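Local coordinates for uncharacterized protein YhfS (Escherichia coli, PDB 4J8L), which carries covalently bound pyridoxal 5'-phosphate and is of unknown function, possibly with cysteine synthase activity, at residues 62-75 and 181-194. Residues are numbered along the deposited sequence; the frame is centred on the assembly and turned at random.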
loop_
_atom_site.group_PDB
_atom_site.type_symbol
_atom_site.label_atom_id
_atom_site.label_comp_id
_atom_site.label_asym_id
_atom_site.label_seq_id
_atom_site.Cartn_x
_atom_site.Cartn_y
_atom_site.Cartn_z
ATOM N N ALA A 62 -11.070 10.124 9.303
ATOM C CA ALA A 62 -9.619 10.308 9.338
ATOM C C ALA A 62 -9.029 10.503 7.947
ATOM O O ALA A 62 -8.049 11.228 7.779
ATOM C CB ALA A 62 -8.957 9.130 10.032
ATOM N N PHE A 63 -9.639 9.870 6.951
ATOM C CA PHE A 63 -9.165 10.008 5.574
ATOM C C PHE A 63 -10.035 10.931 4.719
ATOM O O PHE A 63 -10.041 10.831 3.494
ATOM C CB PHE A 63 -8.976 8.633 4.917
ATOM C CG PHE A 63 -7.888 7.806 5.557
ATOM C CD1 PHE A 63 -6.555 8.157 5.399
ATOM C CD2 PHE A 63 -8.191 6.667 6.289
ATOM C CE1 PHE A 63 -5.545 7.409 5.975
ATOM C CE2 PHE A 63 -7.183 5.906 6.865
ATOM C CZ PHE A 63 -5.857 6.282 6.712
ATOM N N HIS A 64 -10.756 11.831 5.383
ATOM C CA HIS A 64 -11.465 12.926 4.722
ATOM C C HIS A 64 -12.413 12.431 3.641
ATOM O O HIS A 64 -12.485 12.989 2.544
ATOM C CB HIS A 64 -10.457 13.940 4.180
ATOM C CG HIS A 64 -9.499 14.427 5.221
ATOM N ND1 HIS A 64 -8.244 13.886 5.393
ATOM C CD2 HIS A 64 -9.631 15.377 6.178
ATOM C CE1 HIS A 64 -7.636 14.496 6.396
ATOM N NE2 HIS A 64 -8.456 15.409 6.884
ATOM N N ALA A 65 -13.142 11.374 3.977
ATOM C CA ALA A 65 -14.054 10.729 3.051
ATOM C C ALA A 65 -15.453 10.680 3.643
ATOM O O ALA A 65 -15.642 10.873 4.844
ATOM C CB ALA A 65 -13.566 9.319 2.727
ATOM N N GLN A 66 -16.435 10.429 2.788
ATOM C CA GLN A 66 -17.814 10.346 3.227
ATOM C C GLN A 66 -18.089 9.082 4.032
ATOM O O GLN A 66 -18.882 9.101 4.983
ATOM C CB GLN A 66 -18.727 10.381 2.018
ATOM C CG GLN A 66 -18.729 11.727 1.323
ATOM C CD GLN A 66 -19.665 11.772 0.144
ATOM O OE1 GLN A 66 -20.039 10.740 -0.405
ATOM N NE2 GLN A 66 -20.064 12.978 -0.248
ATOM N N ALA A 67 -17.439 7.989 3.649
ATOM C CA ALA A 67 -17.780 6.683 4.197
ATOM C C ALA A 67 -16.632 5.685 4.056
ATOM O O ALA A 67 -15.660 5.929 3.340
ATOM C CB ALA A 67 -19.027 6.144 3.516
ATOM N N ALA A 68 -16.751 4.560 4.754
ATOM C CA ALA A 68 -15.784 3.477 4.615
ATOM C C ALA A 68 -16.419 2.122 4.892
ATOM O O ALA A 68 -17.437 2.023 5.576
ATOM C CB ALA A 68 -14.586 3.698 5.541
ATOM N N ALA A 69 -15.820 1.072 4.342
ATOM C CA ALA A 69 -16.244 -0.288 4.646
ATOM C C ALA A 69 -15.027 -1.168 4.824
ATOM O O ALA A 69 -14.116 -1.144 3.998
ATOM C CB ALA A 69 -17.129 -0.844 3.533
ATOM N N LEU A 70 -15.011 -1.948 5.899
ATOM C CA LEU A 70 -14.001 -2.991 6.051
ATOM C C LEU A 70 -14.526 -4.248 5.360
ATOM O O LEU A 70 -15.729 -4.546 5.425
ATOM C CB LEU A 70 -13.722 -3.252 7.543
ATOM C CG LEU A 70 -13.091 -2.070 8.286
ATOM C CD1 LEU A 70 -12.920 -2.380 9.788
ATOM C CD2 LEU A 70 -11.752 -1.723 7.665
ATOM N N VAL A 71 -13.643 -4.960 4.661
ATOM C CA VAL A 71 -14.039 -6.136 3.892
ATOM C C VAL A 71 -13.040 -7.284 4.089
ATOM O O VAL A 71 -11.881 -7.071 4.474
ATOM C CB VAL A 71 -14.122 -5.839 2.374
ATOM C CG1 VAL A 71 -15.131 -4.715 2.084
ATOM C CG2 VAL A 71 -12.745 -5.476 1.835
ATOM N N GLN A 72 -13.495 -8.500 3.818
ATOM C CA GLN A 72 -12.624 -9.664 3.811
ATOM C C GLN A 72 -11.719 -9.644 2.581
ATOM O O GLN A 72 -12.006 -8.961 1.580
ATOM C CB GLN A 72 -13.444 -10.957 3.802
ATOM C CG GLN A 72 -14.400 -11.109 4.983
ATOM C CD GLN A 72 -13.684 -11.496 6.280
ATOM O OE1 GLN A 72 -12.448 -11.416 6.395
ATOM N NE2 GLN A 72 -14.465 -11.934 7.266
ATOM N N GLY A 73 -10.631 -10.402 2.647
ATOM C CA GLY A 73 -9.730 -10.501 1.509
ATOM C C GLY A 73 -8.630 -9.452 1.462
ATOM O O GLY A 73 -7.900 -9.363 0.466
ATOM N N ALA A 74 -8.495 -8.676 2.536
ATOM C CA ALA A 74 -7.435 -7.677 2.645
ATOM C C ALA A 74 -7.386 -6.757 1.423
ATOM O O ALA A 74 -8.430 -6.292 0.963
ATOM C CB ALA A 74 -6.075 -8.362 2.910
ATOM N N GLY A 75 -6.200 -6.506 0.879
ATOM C CA GLY A 75 -6.071 -5.530 -0.193
ATOM C C GLY A 75 -6.748 -5.959 -1.482
ATOM O O GLY A 75 -7.388 -5.159 -2.153
ATOM N N ILE A 181 -3.732 9.994 0.634
ATOM C CA ILE A 181 -4.093 8.820 -0.156
ATOM C C ILE A 181 -5.149 9.205 -1.193
ATOM O O ILE A 181 -5.627 10.336 -1.197
ATOM C CB ILE A 181 -4.549 7.626 0.709
ATOM C CG1 ILE A 181 -5.832 7.933 1.480
ATOM C CG2 ILE A 181 -3.461 7.257 1.715
ATOM C CD1 ILE A 181 -6.431 6.690 2.143
ATOM N N GLY A 182 -5.504 8.270 -2.069
ATOM C CA GLY A 182 -6.349 8.577 -3.224
ATOM C C GLY A 182 -7.622 9.348 -2.905
ATOM O O GLY A 182 -7.902 10.372 -3.529
ATOM N N CYS A 183 -8.395 8.874 -1.931
ATOM C CA CYS A 183 -9.665 9.529 -1.604
ATOM C C CYS A 183 -9.478 10.923 -1.010
ATOM O O CYS A 183 -10.446 11.673 -0.877
ATOM C CB CYS A 183 -10.513 8.667 -0.661
ATOM S SG CYS A 183 -9.795 8.389 0.967
ATOM N N GLU A 184 -8.247 11.264 -0.647
ATOM C CA GLU A 184 -7.956 12.583 -0.098
ATOM C C GLU A 184 -7.478 13.551 -1.172
ATOM O O GLU A 184 -7.313 14.742 -0.911
ATOM C CB GLU A 184 -6.903 12.496 1.011
ATOM C CG GLU A 184 -7.305 11.595 2.163
ATOM C CD GLU A 184 -6.238 11.508 3.239
ATOM O OE1 GLU A 184 -5.126 11.013 2.944
ATOM O OE2 GLU A 184 -6.514 11.939 4.379
ATOM N N CYS A 185 -7.249 13.044 -2.379
ATOM C CA CYS A 185 -6.783 13.917 -3.452
ATOM C C CYS A 185 -7.451 13.650 -4.805
ATOM O O CYS A 185 -6.841 13.837 -5.866
ATOM C CB CYS A 185 -5.253 13.882 -3.567
ATOM S SG CYS A 185 -4.514 12.273 -3.976
ATOM N N GLY A 186 -8.709 13.226 -4.770
ATOM C CA GLY A 186 -9.496 13.170 -5.987
ATOM C C GLY A 186 -10.180 11.868 -6.364
ATOM O O GLY A 186 -11.072 11.867 -7.213
ATOM N N ALA A 187 -9.774 10.761 -5.757
ATOM C CA ALA A 187 -10.356 9.462 -6.089
ATOM C C ALA A 187 -11.747 9.293 -5.490
ATOM O O ALA A 187 -12.059 9.843 -4.422
ATOM C CB ALA A 187 -9.442 8.321 -5.617
ATOM N N ASN A 188 -12.583 8.519 -6.168
ATOM C CA ASN A 188 -13.891 8.195 -5.621
ATOM C C ASN A 188 -13.795 7.220 -4.460
ATOM O O ASN A 188 -14.549 7.333 -3.511
ATOM C CB ASN A 188 -14.829 7.689 -6.704
ATOM C CG ASN A 188 -15.046 8.720 -7.771
ATOM O OD1 ASN A 188 -14.346 8.733 -8.781
ATOM N ND2 ASN A 188 -15.974 9.637 -7.526
ATOM N N VAL A 189 -12.866 6.270 -4.541
ATOM C CA VAL A 189 -12.542 5.426 -3.389
ATOM C C VAL A 189 -11.069 5.066 -3.369
ATOM O O VAL A 189 -10.455 4.857 -4.428
ATOM C CB VAL A 189 -13.348 4.095 -3.342
ATOM C CG1 VAL A 189 -14.793 4.327 -2.888
ATOM C CG2 VAL A 189 -13.299 3.372 -4.684
ATOM N N SER A 190 -10.525 5.021 -2.155
ATOM C CA SER A 190 -9.221 4.429 -1.865
ATOM C C SER A 190 -9.401 2.987 -1.428
ATOM O O SER A 190 -10.446 2.623 -0.894
ATOM C CB SER A 190 -8.536 5.181 -0.722
ATOM O OG SER A 190 -7.793 6.296 -1.179
ATOM N N THR A 191 -8.379 2.162 -1.638
ATOM C CA THR A 191 -8.419 0.799 -1.125
ATOM C C THR A 191 -7.071 0.447 -0.515
ATOM O O THR A 191 -6.029 0.890 -0.994
ATOM C CB THR A 191 -8.718 -0.237 -2.229
ATOM O OG1 THR A 191 -7.662 -0.223 -3.199
ATOM C CG2 THR A 191 -10.040 0.024 -2.909
ATOM N N PHE A 192 -7.091 -0.355 0.540
ATOM C CA PHE A 192 -5.842 -0.843 1.123
ATOM C C PHE A 192 -6.022 -2.033 2.044
ATOM O O PHE A 192 -7.060 -2.178 2.683
ATOM C CB PHE A 192 -5.087 0.271 1.869
ATOM C CG PHE A 192 -5.911 1.025 2.878
ATOM C CD1 PHE A 192 -6.619 2.161 2.501
ATOM C CD2 PHE A 192 -5.929 0.638 4.221
ATOM C CE1 PHE A 192 -7.361 2.882 3.429
ATOM C CE2 PHE A 192 -6.675 1.357 5.160
ATOM C CZ PHE A 192 -7.388 2.479 4.763
ATOM N N SER A 193 -4.987 -2.872 2.108
ATOM C CA SER A 193 -4.881 -3.914 3.125
ATOM C C SER A 193 -4.614 -3.327 4.509
ATOM O O SER A 193 -3.728 -2.495 4.675
ATOM C CB SER A 193 -3.736 -4.872 2.771
ATOM O OG SER A 193 -3.430 -5.720 3.867
ATOM N N CYS A 194 -5.369 -3.763 5.510
ATOM C CA CYS A 194 -5.039 -3.370 6.883
ATOM C C CYS A 194 -3.943 -4.253 7.473
ATOM O O CYS A 194 -3.294 -3.864 8.437
ATOM C CB CYS A 194 -6.267 -3.370 7.783
ATOM S SG CYS A 194 -7.496 -2.160 7.203
HETATM O O HOH W 1 -13.169 11.945 -0.089
#
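In the large domain of this fold-type I (aminotransferase-like) PLP protein, Phe63 packs against Ile181 and Phe192. Strand 203-208 lies between strands 67-72 and 189-193 in the seven-stranded mixed sheet, so the segments meet without backbone pairing: side chains of strand 189-193, Ile181 and the 3-10 segment 182-184 face the 62-65 turn and Gly75. At one end, helix 50-62 closes in a Schellman motif with His64, at positive phi, as its C-prime residue. The His64 ring receives Glu184 at its edge: ND1 donates to Glu184 OE2 over 2.8 Å at 154°, with the acceptor essentially in the ring plane and the donor on the anti side of OE2, somewhat out of the carboxylate plane. The other oxygen, Glu184 OE1, takes the backbone N of Ile181 at 2.9 Å through its anti lone pair, so a bond to each oxygen fixes the rotation of the carboxylate. One water bridges the His64 turn and the 3-10 segment, donating to both His64 O and Cys183 O.

Beside this polar pair, Ile181 CD1 sits over one face of the Phe63 ring in a CH-pi contact, 4.0 Å from its centroid. Phe192 approaches the same face in an offset edge-to-face pair, centroids 5.8 Å apart, planes at 65°. Its chi1 of 52° swings the ring back, bringing CZ within 4.0 Å of Phe63 CE2 although CB points away from 62-75.

At the other end the contact borders the cofactor site: Gly75 N of helix 74-86 hydrogen-bonds phosphate oxygen OP1 of the modified lysine at position 196, and that same Gly75 N packs 3.5 Å from Ser193 CB.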